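Beta-galactosidase (Trichoderma reesei, PDB 3OG2) probably hydrolyses terminal non-reducing beta-D-galactose residues of beta-D-galactosides, as a glycoside hydrolase of family 35. Local coordinates at residues P177-Y181 / Y195-I200; A378-T384 / V395-A401; F847-G851 / R999-Y1003. All blocks are in the same frame, centred on the assembly; numbering follows the deposited sequence.

The three contacts follow one another along the chain without nesting or crossing. Contact 1 closes a short loop of 13 residues inside the TIM barrel, joining the end of barrel strand 172-177 to helix 193-205 beside the galactose site. Contact 2 opens just after helix 374-377 and spans ten residues, setting the edge strand of the first large antiparallel sheet against its neighbour. Contact 3 is the long closure: 147 residues, with much strand and no helix, lie between segments 847-851 and 999-1003, and it ties the end of helix 846-850 to the C-terminal tail. Contacts 2 and 3 lie on opposite sides of the chain's centre, their centres about 65 Å apart.

Contact 1. Residues P177-Y181 / Y195-I200; sequences PENEY and YMQYVI
At the galactose-binding end of the TIM barrel, the loop following strand 172-177 packs against helix 193-205, the helix of the same beta-alpha unit. Pro-177 (phi/psi -88/141) is still extended; Glu-178 then takes positive phi (67/-167) and Glu-180 a left-handed 48/52, so the chain turns sharply and leaves Asn-179 and Glu-180, both galactose-binding residues, out of reach of 195-200. Residues 195-200 are regular helix. The nearest CA pair is Pro-177 and Ile-200, 6.4 Å apart. Pro-177 CB meets Val-199 CG1 at 3.8 Å, and its CG lies 4.4 Å from Ile-200 CG1. Tyr-181 (chi1 t) lays its ring obliquely beside that of Tyr-195 (chi1 t), centroids 5.4 Å apart and planes at 48°. Met-196 (m, t, p) borders the Tyr-181 ring, with SD 4.8 Å from the centroid in a Met-aromatic contact and CG 3.5 Å from Tyr-181 CE2. The Tyr-181 hydroxyl bonds to the backbone of Asn-192. Glu-178 (chi1 -113°, between wells; chi2 m) links loop and helix: OE1 accepts from Asn-179 N at 2.8 Å and forms a salt bridge with Arg-140, while OE2 receives a short 2.6 Å hydrogen bond from Tyr-195 OH.

Contact 2. Residues A378-T384 / V395-A401; sequences ATPENAT and VITPLLA
Residues 378-384 and 395-401 run antiparallel, their end-to-end directions 152° apart. Thr-379 and Leu-400 form a hydrogen-bonded pair (Thr-379 N to Leu-400 O 2.8 Å, Leu-400 N to Thr-379 O 3.0 Å), and their side chains share one face. Thr-379 (m) holds through OG1 a water at 2.8 Å that donates to Leu-400 O at 3.0 Å. On the other face Pro-380 and Leu-399 are a non-hydrogen-bonded pair; Leu-399 (m, p) brings CD2 to 4.1 Å from Pro-380 CG, and its CB lies 3.7 Å from Ala-378 CB. Strand 379-380 is the outermost, within this chain, of the antiparallel sheet of domain 2; strand 394-400 pairs on its far side with 406-412, and Arg-262 touches Thr-379 and Pro-380. Glu-381 N bonds to Pro-398 O at 3.0 Å; its CB lies 3.8 Å from Pro-398 CG, and in the m, m rotamer CG lies 4.2 Å from Leu-400 CD1. The register then slips by one. Thr-384 N and Ile-396 O, and Ile-396 N and Thr-384 O, each bond at 2.9 Å, and the p rotamer of Thr-384 directs OG1 to Ile-396 O at 2.8 Å. Val-395 (t) sets CG1 3.9 Å from Ala-383 CB.

Contact 3. Residues F847-G851 / R999-Y1003; sequences FERQG and RHGAY
Helix 846-850 ends in a Schellman motif at Gly-851 (phi/psi 85/12), whose N bonds to Glu-848 O at 3.0 Å. Arg-999 to Ala-1002 form a type II beta turn with Gly-1001 at 80/6; Ala-1002 CA lies 6.1 Å from Gln-850 CA. Arg-999 (m, t, t) stretches to the helix end: NH1 donates to Arg-849 O at 3.0 Å, and the guanidinium face covers Gly-851, CZ to CA 3.8 Å, where a CB would clash; NH2 forms a salt bridge with Glu-842. A water joins Gln-850 O (2.8 Å) to Arg-999 N (2.9 Å). Arg-849 (m, t, m) grips the terminal carboxylate of Tyr-1003 with two hydrogen bonds, NE to O 2.9 Å and NH2 to OXT 2.8 Å, the latter part of a salt bridge; NH2 is also paired with Glu-670. Gln-850 (m, m) adds a weak bond from NE2 to Tyr-1003 O at 3.5 Å and packs NE2 3.6 Å from Ala-1002 CB. The p rotamer of Tyr-1003 places CD1 3.7 Å from Arg-849 NE, while its OH bonds to Thr-824 of strand 820-824. A salt bridge and hydrogen bonds from Arg-849 thus fix the C-terminal carboxylate to the Schellman-capped helix end.

Contact 1. Residues P177-Y181 / Y195-I200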
ATOM      1  N   PRO A 177      10.260  15.512   4.238  1.00  8.14           N
ATOM      2  CA  PRO A 177      11.219  15.207   5.264  1.00  8.75           C
ATOM      3  C   PRO A 177      10.492  14.693   6.520  1.00  7.94           C
ATOM      4  O   PRO A 177       9.448  15.247   6.877  1.00  9.79           O
ATOM      5  CB  PRO A 177      11.864  16.576   5.551  1.00 11.27           C
ATOM      6  CG  PRO A 177      10.847  17.607   5.149  1.00 18.29           C
ATOM      7  CD  PRO A 177       9.848  16.961   4.248  1.00  9.70           C
ATOM      8  N   GLU A 178      11.057  13.678   7.200  1.00  8.24           N
ATOM      9  CA  GLU A 178      10.434  13.210   8.472  1.00  8.91           C
ATOM     10  C   GLU A 178       9.075  12.570   8.173  1.00  8.88           C
ATOM     11  O   GLU A 178       8.760  12.257   6.996  1.00  8.85           O
ATOM     12  CB  GLU A 178      10.367  14.327   9.547  1.00  9.12           C
ATOM     13  CG  GLU A 178      11.260  14.061  10.766  1.00  9.09           C
ATOM     14  CD  GLU A 178      10.702  13.044  11.732  1.00  8.80           C
ATOM     15  OE1 GLU A 178       9.482  12.704  11.622  1.00 10.07           O
ATOM     16  OE2 GLU A 178      11.414  12.563  12.661  1.00  9.35           O
ATOM     17  N   ASN A 179       8.260  12.329   9.183  1.00  7.95           N
ATOM     18  CA  ASN A 179       6.950  11.693   8.948  1.00  7.23           C
ATOM     19  C   ASN A 179       6.074  11.931  10.165  1.00  6.77           C
ATOM     20  O   ASN A 179       6.430  11.422  11.241  1.00  7.95           O
ATOM     21  CB  ASN A 179       7.117  10.189   8.697  1.00  8.17           C
ATOM     22  CG  ASN A 179       5.749   9.586   8.385  1.00  7.94           C
ATOM     23  OD1 ASN A 179       5.342   9.775   7.206  1.00  8.47           O
ATOM     24  ND2 ASN A 179       5.000   8.982   9.280  1.00  9.09           N
ATOM     25  N   GLU A 180       4.969  12.637  10.006  1.00  6.92           N
ATOM     26  CA  GLU A 180       4.035  12.857  11.116  1.00  7.80           C
ATOM     27  C   GLU A 180       4.774  13.311  12.385  1.00  7.39           C
ATOM     28  O   GLU A 180       4.592  12.782  13.491  1.00  9.95           O
ATOM     29  CB  GLU A 180       3.146  11.635  11.423  1.00  9.15           C
ATOM     30  CG  GLU A 180       2.178  11.383  10.273  1.00 10.73           C
ATOM     31  CD  GLU A 180       1.038  10.471  10.563  1.00 13.41           C
ATOM     32  OE1 GLU A 180       1.094   9.694  11.539  1.00 18.86           O
ATOM     33  OE2 GLU A 180       0.007  10.431   9.806  1.00 15.92           O
ATOM     34  N   TYR A 181       5.586  14.347  12.186  1.00  8.17           N
ATOM     35  CA  TYR A 181       6.293  14.964  13.332  1.00  8.82           C
ATOM     36  C   TYR A 181       5.306  15.869  14.027  1.00  8.37           C
ATOM     37  O   TYR A 181       5.189  17.052  13.657  1.00 10.00           O
ATOM     38  CB  TYR A 181       7.562  15.682  12.802  1.00  9.06           C
ATOM     39  CG  TYR A 181       8.342  16.280  13.972  1.00  8.33           C
ATOM     40  CD1 TYR A 181       9.076  15.456  14.839  1.00  9.16           C
ATOM     41  CD2 TYR A 181       8.352  17.654  14.213  1.00  8.88           C
ATOM     42  CE1 TYR A 181       9.779  16.014  15.901  1.00  8.96           C
ATOM     43  CE2 TYR A 181       9.047  18.195  15.260  1.00  9.34           C
ATOM     44  CZ  TYR A 181       9.756  17.370  16.089  1.00  9.03           C
ATOM     45  OH  TYR A 181      10.448  17.932  17.157  1.00 10.56           O
ATOM     46  N   TYR A 195      15.841  20.605  15.423  1.00  8.75           N
ATOM     47  CA  TYR A 195      15.755  19.248  14.874  1.00  8.26           C
ATOM     48  C   TYR A 195      15.133  19.266  13.492  1.00  7.96           C
ATOM     49  O   TYR A 195      15.669  18.722  12.506  1.00  8.22           O
ATOM     50  CB  TYR A 195      14.968  18.337  15.834  1.00  8.67           C
ATOM     51  CG  TYR A 195      14.637  17.026  15.164  1.00  7.77           C
ATOM     52  CD1 TYR A 195      15.642  16.124  14.878  1.00  8.78           C
ATOM     53  CD2 TYR A 195      13.322  16.701  14.807  1.00  8.03           C
ATOM     54  CE1 TYR A 195      15.336  14.917  14.249  1.00  8.18           C
ATOM     55  CE2 TYR A 195      13.021  15.519  14.179  1.00  7.59           C
ATOM     56  CZ  TYR A 195      14.041  14.629  13.899  1.00  7.96           C
ATOM     57  OH  TYR A 195      13.775  13.413  13.283  1.00  8.18           O
ATOM     58  N   MET A 196      13.997  19.957  13.391  1.00  7.95           N
ATOM     59  CA  MET A 196      13.290  19.998  12.097  1.00  7.93           C
ATOM     60  C   MET A 196      14.151  20.591  11.009  1.00  8.02           C
ATOM     61  O   MET A 196      14.175  20.137   9.868  1.00  8.00           O
ATOM     62  CB  MET A 196      11.984  20.791  12.249  1.00  9.31           C
ATOM     63  CG  MET A 196      10.981  20.193  13.216  1.00 10.94           C
ATOM     64  SD  MET A 196       9.817  21.450  13.862  1.00 13.30           S
ATOM     65  CE  MET A 196       8.771  21.514  12.448  1.00 17.20           C
ATOM     66  N   GLN A 197      14.859  21.703  11.360  1.00  8.26           N
ATOM     67  CA  GLN A 197      15.712  22.319  10.345  1.00  8.11           C
ATOM     68  C   GLN A 197      16.901  21.440   9.989  1.00  7.96           C
ATOM     69  O   GLN A 197      17.339  21.496   8.842  1.00  9.19           O
ATOM     70  CB  GLN A 197      16.205  23.694  10.855  1.00  9.11           C
ATOM     71  CG  GLN A 197      16.884  24.443   9.709  1.00  9.17           C
ATOM     72  CD  GLN A 197      15.917  24.753   8.587  1.00  9.47           C
ATOM     73  OE1 GLN A 197      14.774  25.186   8.750  1.00 11.08           O
ATOM     74  NE2 GLN A 197      16.421  24.512   7.379  1.00 11.14           N
ATOM     75  N   TYR A 198      17.470  20.696  10.956  1.00  8.59           N
ATOM     76  CA  TYR A 198      18.576  19.785  10.592  1.00  8.22           C
ATOM     77  C   TYR A 198      18.072  18.801   9.530  1.00  7.58           C
ATOM     78  O   TYR A 198      18.817  18.512   8.569  1.00  8.36           O
ATOM     79  CB  TYR A 198      19.027  19.028  11.822  1.00  9.44           C
ATOM     80  CG  TYR A 198      20.273  18.200  11.600  1.00  8.57           C
ATOM     81  CD1 TYR A 198      20.169  16.877  11.122  1.00 10.03           C
ATOM     82  CD2 TYR A 198      21.546  18.710  11.851  1.00 11.68           C
ATOM     83  CE1 TYR A 198      21.295  16.120  10.901  1.00  9.47           C
ATOM     84  CE2 TYR A 198      22.682  17.948  11.642  1.00 10.58           C
ATOM     85  CZ  TYR A 198      22.561  16.645  11.160  1.00 11.38           C
ATOM     86  OH  TYR A 198      23.690  15.884  10.990  1.00 13.67           O
ATOM     87  N   VAL A 199      16.865  18.258   9.724  1.00  7.65           N
ATOM     88  CA  VAL A 199      16.349  17.240   8.776  1.00  8.00           C
ATOM     89  C   VAL A 199      16.172  17.864   7.406  1.00  7.24           C
ATOM     90  O   VAL A 199      16.529  17.296   6.357  1.00  7.93           O
ATOM     91  CB  VAL A 199      15.039  16.675   9.351  1.00  8.55           C
ATOM     92  CG1 VAL A 199      14.299  15.809   8.341  1.00 11.51           C
ATOM     93  CG2 VAL A 199      15.329  15.892  10.637  1.00  8.76           C
ATOM     94  N   ILE A 200      15.645  19.123   7.368  1.00  8.13           N
ATOM     95  CA  ILE A 200      15.556  19.819   6.083  1.00  8.26           C
ATOM     96  C   ILE A 200      16.920  20.071   5.447  1.00  7.82           C
ATOM     97  O   ILE A 200      17.090  19.845   4.239  1.00  9.58           O
ATOM     98  CB  ILE A 200      14.800  21.175   6.270  1.00  8.31           C
ATOM     99  CG1 ILE A 200      13.314  20.897   6.570  1.00  8.96           C
ATOM    100  CG2 ILE A 200      14.986  22.099   5.077  1.00  9.16           C
ATOM    101  CD1 ILE A 200      12.550  22.135   7.036  1.00 12.67           C
TER

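Contact 2. Residues A378-T384 / V395-A401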
ATOM      1  N   ALA A 378     -12.113  27.685  -7.776  1.00 12.70           N
ATOM      2  CA  ALA A 378     -13.383  27.924  -7.060  1.00 12.82           C
ATOM      3  C   ALA A 378     -13.046  28.053  -5.590  1.00 14.93           C
ATOM      4  O   ALA A 378     -12.111  27.414  -5.082  1.00 25.87           O
ATOM      5  CB  ALA A 378     -14.369  26.803  -7.326  1.00 13.97           C
ATOM      6  N   THR A 379     -13.771  28.858  -4.836  1.00 11.69           N
ATOM      7  CA  THR A 379     -13.530  29.004  -3.407  1.00 11.53           C
ATOM      8  C   THR A 379     -14.450  28.160  -2.560  1.00 10.92           C
ATOM      9  O   THR A 379     -15.681  28.352  -2.624  1.00 11.41           O
ATOM     10  CB  THR A 379     -13.798  30.480  -3.020  1.00 15.33           C
ATOM     11  OG1 THR A 379     -12.950  31.342  -3.804  1.00 17.66           O
ATOM     12  CG2 THR A 379     -13.462  30.675  -1.549  1.00 19.51           C
ATOM     13  N   PRO A 380     -13.916  27.218  -1.790  1.00 11.45           N
ATOM     14  CA  PRO A 380     -14.799  26.407  -0.932  1.00 11.72           C
ATOM     15  C   PRO A 380     -15.335  27.302   0.157  1.00 13.34           C
ATOM     16  O   PRO A 380     -14.608  28.109   0.756  1.00 18.30           O
ATOM     17  CB  PRO A 380     -13.835  25.388  -0.330  1.00 13.30           C
ATOM     18  CG  PRO A 380     -12.601  25.426  -1.169  1.00 16.32           C
ATOM     19  CD  PRO A 380     -12.509  26.844  -1.652  1.00 12.53           C
ATOM     20  N   GLU A 381     -16.598  27.167   0.452  1.00 12.20           N
ATOM     21  CA  GLU A 381     -17.301  27.910   1.484  1.00 13.17           C
ATOM     22  C   GLU A 381     -17.856  26.958   2.518  1.00 11.84           C
ATOM     23  O   GLU A 381     -17.763  25.721   2.409  1.00 13.62           O
ATOM     24  CB  GLU A 381     -18.457  28.713   0.863  1.00 19.73           C
ATOM     25  CG  GLU A 381     -17.914  29.602  -0.244  1.00 30.04           C
ATOM     26  CD  GLU A 381     -17.135  30.820   0.200  1.00 36.35           C
ATOM     27  OE1 GLU A 381     -16.916  30.966   1.424  1.00 41.87           O
ATOM     28  OE2 GLU A 381     -16.709  31.660  -0.642  1.00 60.92           O
ATOM     29  N   ASN A 382     -18.460  27.529   3.558  1.00 14.45           N
ATOM     30  CA  ASN A 382     -19.013  26.698   4.602  1.00 14.43           C
ATOM     31  C   ASN A 382     -20.105  25.761   4.080  1.00 13.40           C
ATOM     32  O   ASN A 382     -20.883  26.109   3.200  1.00 14.17           O
ATOM     33  CB  ASN A 382     -19.698  27.524   5.692  1.00 16.76           C
ATOM     34  CG  ASN A 382     -18.712  28.230   6.593  1.00 25.10           C
ATOM     35  OD1 ASN A 382     -17.549  27.843   6.614  1.00 33.28           O
ATOM     36  ND2 ASN A 382     -19.189  29.218   7.340  1.00 29.74           N
ATOM     37  N   ALA A 383     -20.165  24.585   4.667  1.00 12.86           N
ATOM     38  CA  ALA A 383     -21.276  23.672   4.453  1.00 12.67           C
ATOM     39  C   ALA A 383     -22.579  24.299   4.862  1.00 12.31           C
ATOM     40  O   ALA A 383     -22.663  25.075   5.835  1.00 14.85           O
ATOM     41  CB  ALA A 383     -21.094  22.412   5.339  1.00 14.42           C
ATOM     42  N   THR A 384     -23.634  23.952   4.160  1.00 13.12           N
ATOM     43  CA  THR A 384     -24.937  24.520   4.401  1.00 13.23           C
ATOM     44  C   THR A 384     -26.016  23.456   4.476  1.00 12.55           C
ATOM     45  O   THR A 384     -25.875  22.368   3.948  1.00 12.90           O
ATOM     46  CB  THR A 384     -25.324  25.503   3.273  1.00 14.35           C
ATOM     47  OG1 THR A 384     -25.516  24.785   2.025  1.00 13.53           O
ATOM     48  CG2 THR A 384     -24.290  26.588   3.032  1.00 16.39           C
ATOM     49  N   VAL A 395     -26.884  17.992   3.211  1.00 10.47           N
ATOM     50  CA  VAL A 395     -25.920  19.051   3.419  1.00 10.61           C
ATOM     51  C   VAL A 395     -25.273  19.341   2.071  1.00  9.62           C
ATOM     52  O   VAL A 395     -24.931  18.404   1.315  1.00 11.53           O
ATOM     53  CB  VAL A 395     -24.898  18.678   4.505  1.00 10.62           C
ATOM     54  CG1 VAL A 395     -23.679  19.599   4.439  1.00 13.48           C
ATOM     55  CG2 VAL A 395     -25.527  18.773   5.876  1.00 12.18           C
ATOM     56  N   ILE A 396     -25.097  20.603   1.733  1.00 10.33           N
ATOM     57  CA  ILE A 396     -24.458  20.983   0.474  1.00  9.46           C
ATOM     58  C   ILE A 396     -23.314  21.925   0.765  1.00  8.75           C
ATOM     59  O   ILE A 396     -23.509  22.953   1.463  1.00 11.10           O
ATOM     60  CB  ILE A 396     -25.489  21.626  -0.494  1.00 10.14           C
ATOM     61  CG1 ILE A 396     -26.624  20.629  -0.754  1.00 12.30           C
ATOM     62  CG2 ILE A 396     -24.794  22.115  -1.752  1.00 11.42           C
ATOM     63  CD1 ILE A 396     -27.764  21.203  -1.613  1.00 12.94           C
ATOM     64  N   THR A 397     -22.133  21.626   0.264  1.00  9.46           N
ATOM     65  CA  THR A 397     -21.007  22.549   0.374  1.00 10.12           C
ATOM     66  C   THR A 397     -20.706  23.133  -0.977  1.00  9.23           C
ATOM     67  O   THR A 397     -20.425  22.373  -1.896  1.00 11.02           O
ATOM     68  CB  THR A 397     -19.757  21.813   0.905  1.00 10.50           C
ATOM     69  OG1 THR A 397     -20.085  21.154   2.149  1.00 11.29           O
ATOM     70  CG2 THR A 397     -18.638  22.818   1.152  1.00 11.48           C
ATOM     71  N   PRO A 398     -20.774  24.455  -1.124  1.00 10.60           N
ATOM     72  CA  PRO A 398     -20.471  25.113  -2.391  1.00 11.86           C
ATOM     73  C   PRO A 398     -19.000  25.441  -2.535  1.00 10.66           C
ATOM     74  O   PRO A 398     -18.350  25.828  -1.566  1.00 12.60           O
ATOM     75  CB  PRO A 398     -21.298  26.426  -2.300  1.00 14.61           C
ATOM     76  CG  PRO A 398     -21.230  26.736  -0.839  1.00 15.94           C
ATOM     77  CD  PRO A 398     -21.240  25.421  -0.103  1.00 12.08           C
ATOM     78  N   LEU A 399     -18.520  25.351  -3.759  1.00 10.68           N
ATOM     79  CA  LEU A 399     -17.248  25.927  -4.183  1.00 10.32           C
ATOM     80  C   LEU A 399     -17.638  26.915  -5.294  1.00  9.47           C
ATOM     81  O   LEU A 399     -18.176  26.552  -6.346  1.00 10.62           O
ATOM     82  CB  LEU A 399     -16.223  24.929  -4.747  1.00 12.62           C
ATOM     83  CG  LEU A 399     -15.709  23.929  -3.703  1.00 16.07           C
ATOM     84  CD1 LEU A 399     -16.670  22.817  -3.377  1.00 23.20           C
ATOM     85  CD2 LEU A 399     -14.394  23.319  -4.192  1.00 23.92           C
ATOM     86  N   LEU A 400     -17.390  28.192  -5.026  1.00 10.80           N
ATOM     87  CA  LEU A 400     -17.958  29.258  -5.839  1.00 10.74           C
ATOM     88  C   LEU A 400     -16.917  30.095  -6.554  1.00 11.22           C
ATOM     89  O   LEU A 400     -15.847  30.381  -6.009  1.00 12.53           O
ATOM     90  CB  LEU A 400     -18.770  30.238  -4.953  1.00 12.46           C
ATOM     91  CG  LEU A 400     -19.958  29.612  -4.183  1.00 13.71           C
ATOM     92  CD1 LEU A 400     -20.574  30.636  -3.261  1.00 15.14           C
ATOM     93  CD2 LEU A 400     -20.999  29.018  -5.147  1.00 14.64           C
ATOM     94  N   ALA A 401     -17.270  30.528  -7.763  1.00 12.94           N
ATOM     95  CA  ALA A 401     -16.400  31.373  -8.579  1.00 14.29           C
ATOM     96  C   ALA A 401     -17.221  32.405  -9.343  1.00 17.92           C
ATOM     97  O   ALA A 401     -18.403  32.126  -9.645  1.00 17.80           O
ATOM     98  CB  ALA A 401     -15.608  30.522  -9.584  1.00 16.23           C
TER
HETATM   99  O   HOH W   1     -13.189  31.684  -6.608  1.00 26.60           O

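Contact 3. Residues F847-G851 / R999-Y1003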
ATOM      1  N   PHE A 847      18.101 -23.674   9.976  1.00  8.37           N
ATOM      2  CA  PHE A 847      18.062 -23.833   8.492  1.00  8.86           C
ATOM      3  C   PHE A 847      18.379 -22.515   7.782  1.00  9.06           C
ATOM      4  O   PHE A 847      18.992 -22.521   6.685  1.00 10.47           O
ATOM      5  CB  PHE A 847      16.734 -24.408   7.990  1.00  9.82           C
ATOM      6  CG  PHE A 847      15.569 -23.411   8.028  1.00  9.11           C
ATOM      7  CD1 PHE A 847      15.239 -22.724   6.879  1.00  9.94           C
ATOM      8  CD2 PHE A 847      14.841 -23.169   9.175  1.00  9.52           C
ATOM      9  CE1 PHE A 847      14.203 -21.800   6.808  1.00 10.31           C
ATOM     10  CE2 PHE A 847      13.777 -22.254   9.147  1.00 10.48           C
ATOM     11  CZ  PHE A 847      13.479 -21.562   7.975  1.00 11.10           C
ATOM     12  N   GLU A 848      17.951 -21.370   8.356  1.00  9.01           N
ATOM     13  CA  GLU A 848      18.238 -20.055   7.751  1.00  9.59           C
ATOM     14  C   GLU A 848      19.728 -19.742   7.822  1.00  7.91           C
ATOM     15  O   GLU A 848      20.319 -19.253   6.857  1.00  8.64           O
ATOM     16  CB  GLU A 848      17.432 -18.964   8.509  1.00  9.69           C
ATOM     17  CG  GLU A 848      15.924 -19.183   8.447  1.00 11.08           C
ATOM     18  CD  GLU A 848      15.171 -18.106   9.217  1.00 10.60           C
ATOM     19  OE1 GLU A 848      15.196 -18.101  10.495  1.00 10.43           O
ATOM     20  OE2 GLU A 848      14.528 -17.271   8.529  1.00 12.05           O
ATOM     21  N   ARG A 849      20.325 -20.034   9.014  1.00  7.71           N
ATOM     22  CA  ARG A 849      21.733 -19.721   9.172  1.00  7.59           C
ATOM     23  C   ARG A 849      22.556 -20.484   8.145  1.00  8.00           C
ATOM     24  O   ARG A 849      23.566 -19.963   7.660  1.00  9.56           O
ATOM     25  CB  ARG A 849      22.234 -20.107  10.578  1.00  7.98           C
ATOM     26  CG  ARG A 849      21.456 -19.343  11.677  1.00  8.07           C
ATOM     27  CD  ARG A 849      22.123 -19.537  13.027  1.00  9.29           C
ATOM     28  NE  ARG A 849      22.436 -20.900  13.447  1.00  9.42           N
ATOM     29  CZ  ARG A 849      21.796 -21.646  14.334  1.00  8.62           C
ATOM     30  NH1 ARG A 849      20.667 -21.256  14.924  1.00  9.16           N
ATOM     31  NH2 ARG A 849      22.268 -22.843  14.643  1.00  9.57           N
ATOM     32  N   GLN A 850      22.164 -21.709   7.806  1.00  8.98           N
ATOM     33  CA  GLN A 850      22.945 -22.514   6.871  1.00  9.58           C
ATOM     34  C   GLN A 850      22.651 -22.116   5.422  1.00  9.32           C
ATOM     35  O   GLN A 850      23.373 -22.546   4.524  1.00 11.63           O
ATOM     36  CB  GLN A 850      22.574 -23.998   6.997  1.00 11.76           C
ATOM     37  CG  GLN A 850      22.757 -24.530   8.440  1.00 14.67           C
ATOM     38  CD  GLN A 850      24.235 -24.925   8.562  1.00 29.13           C
ATOM     39  OE1 GLN A 850      24.744 -25.805   7.848  1.00 29.42           O
ATOM     40  NE2 GLN A 850      24.948 -24.238   9.396  1.00 18.12           N
ATOM     41  N   GLY A 851      21.610 -21.337   5.170  1.00  9.51           N
ATOM     42  CA  GLY A 851      21.259 -21.046   3.778  1.00 10.08           C
ATOM     43  C   GLY A 851      20.373 -22.132   3.166  1.00  9.07           C
ATOM     44  O   GLY A 851      20.217 -22.136   1.938  1.00 10.62           O
ATOM     45  N   ARG A 999      27.978 -22.027   3.233  1.00 12.57           N
ATOM     46  CA  ARG A 999      28.462 -20.807   3.906  1.00 12.09           C
ATOM     47  C   ARG A 999      29.651 -21.086   4.816  1.00 13.49           C
ATOM     48  O   ARG A 999      29.597 -21.945   5.725  1.00 19.76           O
ATOM     49  CB  ARG A 999      27.340 -20.243   4.790  1.00 11.96           C
ATOM     50  CG  ARG A 999      26.180 -19.745   3.882  1.00 11.58           C
ATOM     51  CD  ARG A 999      25.036 -19.257   4.749  1.00 10.38           C
ATOM     52  NE  ARG A 999      24.087 -18.524   3.903  1.00 10.24           N
ATOM     53  CZ  ARG A 999      23.079 -17.803   4.391  1.00  8.89           C
ATOM     54  NH1 ARG A 999      22.862 -17.741   5.704  1.00 10.99           N
ATOM     55  NH2 ARG A 999      22.308 -17.149   3.573  1.00 11.80           N
ATOM     56  N   HIS A1000      30.738 -20.363   4.595  1.00 12.86           N
ATOM     57  CA  HIS A1000      31.918 -20.525   5.454  1.00 13.46           C
ATOM     58  C   HIS A1000      31.590 -19.880   6.797  1.00 12.93           C
ATOM     59  O   HIS A1000      30.953 -18.796   6.905  1.00 17.88           O
ATOM     60  CB  HIS A1000      33.145 -19.936   4.773  1.00 18.70           C
ATOM     61  CG  HIS A1000      33.540 -20.632   3.480  1.00 20.39           C
ATOM     62  ND1 HIS A1000      34.831 -20.950   3.147  1.00 22.78           N
ATOM     63  CD2 HIS A1000      32.809 -21.044   2.411  1.00 22.66           C
ATOM     64  CE1 HIS A1000      34.887 -21.538   1.942  1.00 22.30           C
ATOM     65  NE2 HIS A1000      33.656 -21.621   1.462  1.00 24.48           N
ATOM     66  N   GLY A1001      32.021 -20.530   7.859  1.00 13.46           N
ATOM     67  CA  GLY A1001      31.802 -19.962   9.187  1.00 15.36           C
ATOM     68  C   GLY A1001      30.410 -20.189   9.707  1.00 14.31           C
ATOM     69  O   GLY A1001      30.073 -19.630  10.747  1.00 17.76           O
ATOM     70  N   ALA A1002      29.564 -20.959   9.021  1.00 12.98           N
ATOM     71  CA  ALA A1002      28.226 -21.147   9.540  1.00 12.34           C
ATOM     72  C   ALA A1002      28.235 -22.003  10.795  1.00 13.50           C
ATOM     73  O   ALA A1002      29.201 -22.717  11.115  1.00 13.96           O
ATOM     74  CB  ALA A1002      27.371 -21.812   8.475  1.00 13.16           C
ATOM     75  N   TYR A1003      27.127 -21.917  11.513  1.00 12.72           N
ATOM     76  CA  TYR A1003      26.921 -22.674  12.746  1.00 15.01           C
ATOM     77  C   TYR A1003      25.402 -22.880  12.909  1.00 15.26           C
ATOM     78  O   TYR A1003      24.665 -22.203  12.171  1.00 15.00           O
ATOM     79  CB  TYR A1003      27.568 -21.982  13.963  1.00 16.56           C
ATOM     80  CG  TYR A1003      27.060 -20.604  14.238  1.00 14.66           C
ATOM     81  CD1 TYR A1003      25.849 -20.337  14.861  1.00 13.69           C
ATOM     82  CD2 TYR A1003      27.822 -19.522  13.880  1.00 14.77           C
ATOM     83  CE1 TYR A1003      25.388 -19.068  15.121  1.00 12.23           C
ATOM     84  CE2 TYR A1003      27.394 -18.221  14.120  1.00 14.70           C
ATOM     85  CZ  TYR A1003      26.171 -18.013  14.745  1.00 12.02           C
ATOM     86  OH  TYR A1003      25.725 -16.729  14.959  1.00 13.16           O
ATOM     87  OXT TYR A1003      24.884 -23.656  13.872  1.00 22.46           O
TER
HETATM   88  O   HOH W   2      25.940 -23.537   4.556  1.00 14.55           O